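Local structure of Cys-Gly metallodipeptidase DUG1 (Saccharomyces cerevisiae, 4G1P) at residues A[398-401]-A[402-406]; A[472-475]-A[476-479]. The protein hydrolyses the dipeptide Cys-Gly as a metal-dependent peptidase of the M20 family and serves as the catalytic component of the complex that degrades glutathione. All coordinates share one frame; numbering follows the deposited sequence.

Contact 1. Residues A[398-401]-A[402-406]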
loop_
_atom_site.group_PDB
_atom_site.type_symbol
_atom_site.label_atom_id
_atom_site.label_comp_id
_atom_site.label_asym_id
_atom_site.label_seq_id
_atom_site.Cartn_x
_atom_site.Cartn_y
_atom_site.Cartn_z
ATOM N N GLN A 398 -36.313 21.832 16.375
ATOM C CA GLN A 398 -35.190 21.040 16.887
ATOM C C GLN A 398 -33.960 21.868 17.210
ATOM O O GLN A 398 -33.389 21.727 18.287
ATOM C CB GLN A 398 -34.822 19.903 15.930
ATOM C CG GLN A 398 -35.724 18.681 16.043
ATOM C CD GLN A 398 -35.015 17.413 15.614
ATOM O OE1 GLN A 398 -34.201 16.866 16.357
ATOM N NE2 GLN A 398 -35.304 16.952 14.407
ATOM N N PHE A 399 -33.563 22.732 16.284
ATOM C CA PHE A 399 -32.406 23.599 16.496
ATOM C C PHE A 399 -32.644 24.582 17.647
ATOM O O PHE A 399 -31.741 24.885 18.414
ATOM C CB PHE A 399 -32.031 24.341 15.203
ATOM C CG PHE A 399 -31.261 23.500 14.215
ATOM C CD1 PHE A 399 -29.892 23.336 14.342
ATOM C CD2 PHE A 399 -31.900 22.887 13.158
ATOM C CE1 PHE A 399 -29.169 22.557 13.437
ATOM C CE2 PHE A 399 -31.190 22.121 12.237
ATOM C CZ PHE A 399 -29.817 21.951 12.385
ATOM N N THR A 400 -33.869 25.068 17.770
ATOM C CA THR A 400 -34.205 25.947 18.875
ATOM C C THR A 400 -34.049 25.211 20.189
ATOM O O THR A 400 -33.370 25.676 21.101
ATOM C CB THR A 400 -35.634 26.448 18.750
ATOM O OG1 THR A 400 -35.805 27.050 17.460
ATOM C CG2 THR A 400 -35.924 27.455 19.829
ATOM N N ALA A 401 -34.673 24.044 20.268
ATOM C CA ALA A 401 -34.522 23.169 21.426
ATOM C C ALA A 401 -33.043 22.892 21.716
ATOM O O ALA A 401 -32.593 23.029 22.860
ATOM C CB ALA A 401 -35.281 21.864 21.214
ATOM N N ALA A 402 -32.297 22.519 20.675
ATOM C CA ALA A 402 -30.882 22.187 20.823
ATOM C C ALA A 402 -30.079 23.414 21.203
ATOM O O ALA A 402 -29.142 23.322 21.993
ATOM C CB ALA A 402 -30.320 21.550 19.548
ATOM N N LYS A 403 -30.450 24.564 20.649
ATOM C CA LYS A 403 -29.752 25.810 20.968
ATOM C C LYS A 403 -29.870 26.142 22.455
ATOM O O LYS A 403 -28.870 26.432 23.108
ATOM C CB LYS A 403 -30.271 26.970 20.114
ATOM C CG LYS A 403 -29.591 28.279 20.392
ATOM C CD LYS A 403 -30.278 29.433 19.685
ATOM C CE LYS A 403 -29.512 30.733 19.932
ATOM N NZ LYS A 403 -30.309 31.960 19.633
ATOM N N LYS A 404 -31.088 26.087 22.991
ATOM C CA LYS A 404 -31.293 26.362 24.418
ATOM C C LYS A 404 -30.568 25.331 25.287
ATOM O O LYS A 404 -29.974 25.670 26.312
ATOM C CB LYS A 404 -32.782 26.409 24.783
ATOM C CG LYS A 404 -33.602 27.377 23.941
ATOM C CD LYS A 404 -35.070 27.415 24.382
ATOM C CE LYS A 404 -35.927 28.221 23.395
ATOM N NZ LYS A 404 -37.348 28.368 23.840
ATOM N N ALA A 405 -30.612 24.074 24.867
ATOM C CA ALA A 405 -29.866 23.022 25.551
ATOM C C ALA A 405 -28.366 23.339 25.601
ATOM O O ALA A 405 -27.759 23.304 26.658
ATOM C CB ALA A 405 -30.119 21.696 24.888
ATOM N N THR A 406 -27.781 23.685 24.465
ATOM C CA THR A 406 -26.358 24.020 24.433
ATOM C C THR A 406 -26.052 25.200 25.337
ATOM O O THR A 406 -25.090 25.184 26.111
ATOM C CB THR A 406 -25.899 24.375 23.018
ATOM O OG1 THR A 406 -26.173 23.274 22.149
ATOM C CG2 THR A 406 -24.424 24.673 23.009
#
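Thr400 and Lys404 lie side by side and point the same way, one turn apart on the alpha-helix 397-410, and give a compact example of i to i+4 contact between side chains. Their meeting point is aliphatic on both sides: the methyl CG2 of Thr400 comes within 3.6 Å of CE of Lys404. The two first torsions make this possible. In Thr400 the methyl stands anti to the backbone N, while in Lys404 CG lies beside the backbone N (chi1 -54°) and the chain then runs extended, back over the preceding turn. On that path Lys404 CG passes 3.3 Å from the carbonyl O of Thr400, the same atom that accepts the backbone N-H of Lys404 at 3.0 Å from its N, in a nearly straight bond (170° at the hydrogen). Lys403, next in the chain, takes the other course. Its CB still leans on the carbonyl O of Phe399, at 3.1 Å, but its extended chain leads away from this turn to touch Asp413 and Pro414.

The rest of the helix surface is largely buried. Phe399 and Ala402 pack on Leu211 and Leu438, Ala401 and Ala405 face helix 458-477, and the amide of Gln398 is hydrogen-bonded to the hydroxyl of Tyr471 through OE1 and to Ser436 and Val196 through NE2. The small side chains of Ala401 and Ala405 probably let helix 458-477 approach closely, and Ala402 may do the same for the strands.

Thr406 closes the segment by turning its hydroxyl back on its own helix: OG1 donates to the carbonyl O of Ala402 at 3.0 Å from above the carbonyl plane, and Thr406 N reaches that same O of Ala402 from the opposite face.

Contact 2. Residues A[472-475]-A[476-479]; sequences LQYY and SESP
The side chain of Glu477 runs back along the helix to cross those of Gln473 and Tyr474 near the C-terminal end of helix 458-477, where an i to i+4 amide-carboxylate pair forms. Its CB starts 3.5 Å from the carbonyl O of Tyr474. With the first torsion near -65°, CG lies beside the backbone N and approaches the carbonyl O of Gln473, also at 3.5 Å. CD then comes to 3.6 Å from NE2 of Gln473, and the carboxylate splits its two oxygens between neighbours. OE1 sits at the edge of the Tyr474 ring, near its plane, 3.8 Å from CD1. OE2 accepts a hydrogen bond of 2.7 Å from NE2 of Gln473, which meets it from above the carboxylate plane, the amide and carboxylate being turned 52° against each other. Gln473 leaves the backbone with CG anti to N and bends at chi2 (58°), which carries NE2 to OE2 of Glu477.

An alanine at Gln473 would remove this donor, and is likely to leave the carboxylate of Glu477 freer to swing away from the helix. Around the pair, Pro160 touches Gln473 and Ser2 touches Glu477, while Lys95 makes a cation-pi interaction with the Tyr475 ring, and its NZ also donates to the carbonyl O atoms of Tyr475 and Ser478.

The carbonyl O of Tyr474 takes an i to i+3 bond from Glu477 N, at 2.9 Å and from above its plane, besides the i to i+4 bond from Ser478 N, at 3.0 Å.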
loop_
_atom_site.group_PDB
_atom_site.type_symbol
_atom_site.label_atom_id
_atom_site.label_comp_id
_atom_site.label_asym_id
_atom_site.label_seq_id
_atom_site.Cartn_x
_atom_site.Cartn_y
_atom_site.Cartn_z
ATOM N N LEU A 472 -33.674 16.845 24.416
ATOM C CA LEU A 472 -34.891 16.031 24.420
ATOM C C LEU A 472 -35.983 16.678 25.286
ATOM O O LEU A 472 -37.157 16.680 24.933
ATOM C CB LEU A 472 -34.616 14.591 24.882
ATOM C CG LEU A 472 -33.736 13.714 23.976
ATOM C CD1 LEU A 472 -33.378 12.405 24.653
ATOM C CD2 LEU A 472 -34.417 13.431 22.652
ATOM N N GLN A 473 -35.582 17.231 26.420
ATOM C CA GLN A 473 -36.524 17.852 27.319
ATOM C C GLN A 473 -37.171 19.073 26.672
ATOM O O GLN A 473 -38.404 19.201 26.655
ATOM C CB GLN A 473 -35.829 18.251 28.620
ATOM C CG GLN A 473 -36.761 18.917 29.620
ATOM C CD GLN A 473 -37.939 18.033 29.992
ATOM O OE1 GLN A 473 -37.765 16.889 30.402
ATOM N NE2 GLN A 473 -39.141 18.560 29.845
ATOM N N TYR A 474 -36.346 19.967 26.139
ATOM C CA TYR A 474 -36.870 21.192 25.558
ATOM C C TYR A 474 -37.709 20.911 24.325
ATOM O O TYR A 474 -38.766 21.521 24.130
ATOM C CB TYR A 474 -35.760 22.163 25.206
ATOM C CG TYR A 474 -35.119 22.801 26.401
ATOM C CD1 TYR A 474 -35.806 22.924 27.604
ATOM C CD2 TYR A 474 -33.817 23.271 26.336
ATOM C CE1 TYR A 474 -35.203 23.511 28.715
ATOM C CE2 TYR A 474 -33.209 23.855 27.427
ATOM C CZ TYR A 474 -33.901 23.976 28.612
ATOM O OH TYR A 474 -33.270 24.555 29.691
ATOM N N TYR A 475 -37.233 19.997 23.488
ATOM C CA TYR A 475 -37.988 19.630 22.310
ATOM C C TYR A 475 -39.386 19.162 22.715
ATOM O O TYR A 475 -40.383 19.578 22.112
ATOM C CB TYR A 475 -37.257 18.581 21.463
ATOM C CG TYR A 475 -38.064 18.168 20.260
ATOM C CD1 TYR A 475 -38.216 19.025 19.182
ATOM C CD2 TYR A 475 -38.719 16.946 20.223
ATOM C CE1 TYR A 475 -38.972 18.668 18.092
ATOM C CE2 TYR A 475 -39.480 16.579 19.131
ATOM C CZ TYR A 475 -39.599 17.447 18.072
ATOM O OH TYR A 475 -40.348 17.090 16.985
ATOM N N SER A 476 -39.467 18.341 23.759
ATOM C CA SER A 476 -40.762 17.857 24.246
ATOM C C SER A 476 -41.686 18.999 24.679
ATOM O O SER A 476 -42.906 18.841 24.694
ATOM C CB SER A 476 -40.584 16.888 25.416
ATOM O OG SER A 476 -40.230 17.580 26.600
ATOM N N GLU A 477 -41.105 20.141 25.038
ATOM C CA GLU A 477 -41.900 21.284 25.485
ATOM C C GLU A 477 -42.291 22.240 24.357
ATOM O O GLU A 477 -43.296 22.925 24.464
ATOM C CB GLU A 477 -41.189 22.047 26.604
ATOM C CG GLU A 477 -41.011 21.251 27.879
ATOM C CD GLU A 477 -39.955 21.854 28.793
ATOM O OE1 GLU A 477 -39.451 22.955 28.486
ATOM O OE2 GLU A 477 -39.617 21.227 29.819
ATOM N N SER A 478 -41.511 22.279 23.282
ATOM C CA SER A 478 -41.777 23.190 22.166
ATOM C C SER A 478 -43.123 22.924 21.532
ATOM O O SER A 478 -43.429 21.774 21.221
ATOM C CB SER A 478 -40.742 23.014 21.069
ATOM O OG SER A 478 -41.207 22.088 20.108
ATOM N N PRO A 479 -43.915 23.997 21.307
ATOM C CA PRO A 479 -45.257 23.945 20.705
ATOM C C PRO A 479 -45.310 23.235 19.351
ATOM O O PRO A 479 -46.355 22.694 19.000
ATOM C CB PRO A 479 -45.623 25.422 20.560
ATOM C CG PRO A 479 -44.879 26.087 21.690
ATOM C CD PRO A 479 -43.568 25.363 21.750
#

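How the contacts relate
Contact 1 precedes contact 2 along the chain, and their centres lie about 9 Å apart because helices 397-410 and 458-477 pack against each other. Between them the chain passes, among other elements, through strands 415-419 and 437-439 and helix 426-433. The interface is close: CB of Ala401 lies 3.5 Å from N of Tyr475, and CD2 of Tyr474 lies 3.6 Å from N of Ala405. Residues 398-406 touch strand 437-439 and residues 472-475 touch strand 96-102, so both helices pack against the six-stranded mixed sheet, and helix 397-410 also meets strand 210-226. This helix-helix packing joins sequence-distant parts of the alpha/beta scaffold, away from the two-zinc active site.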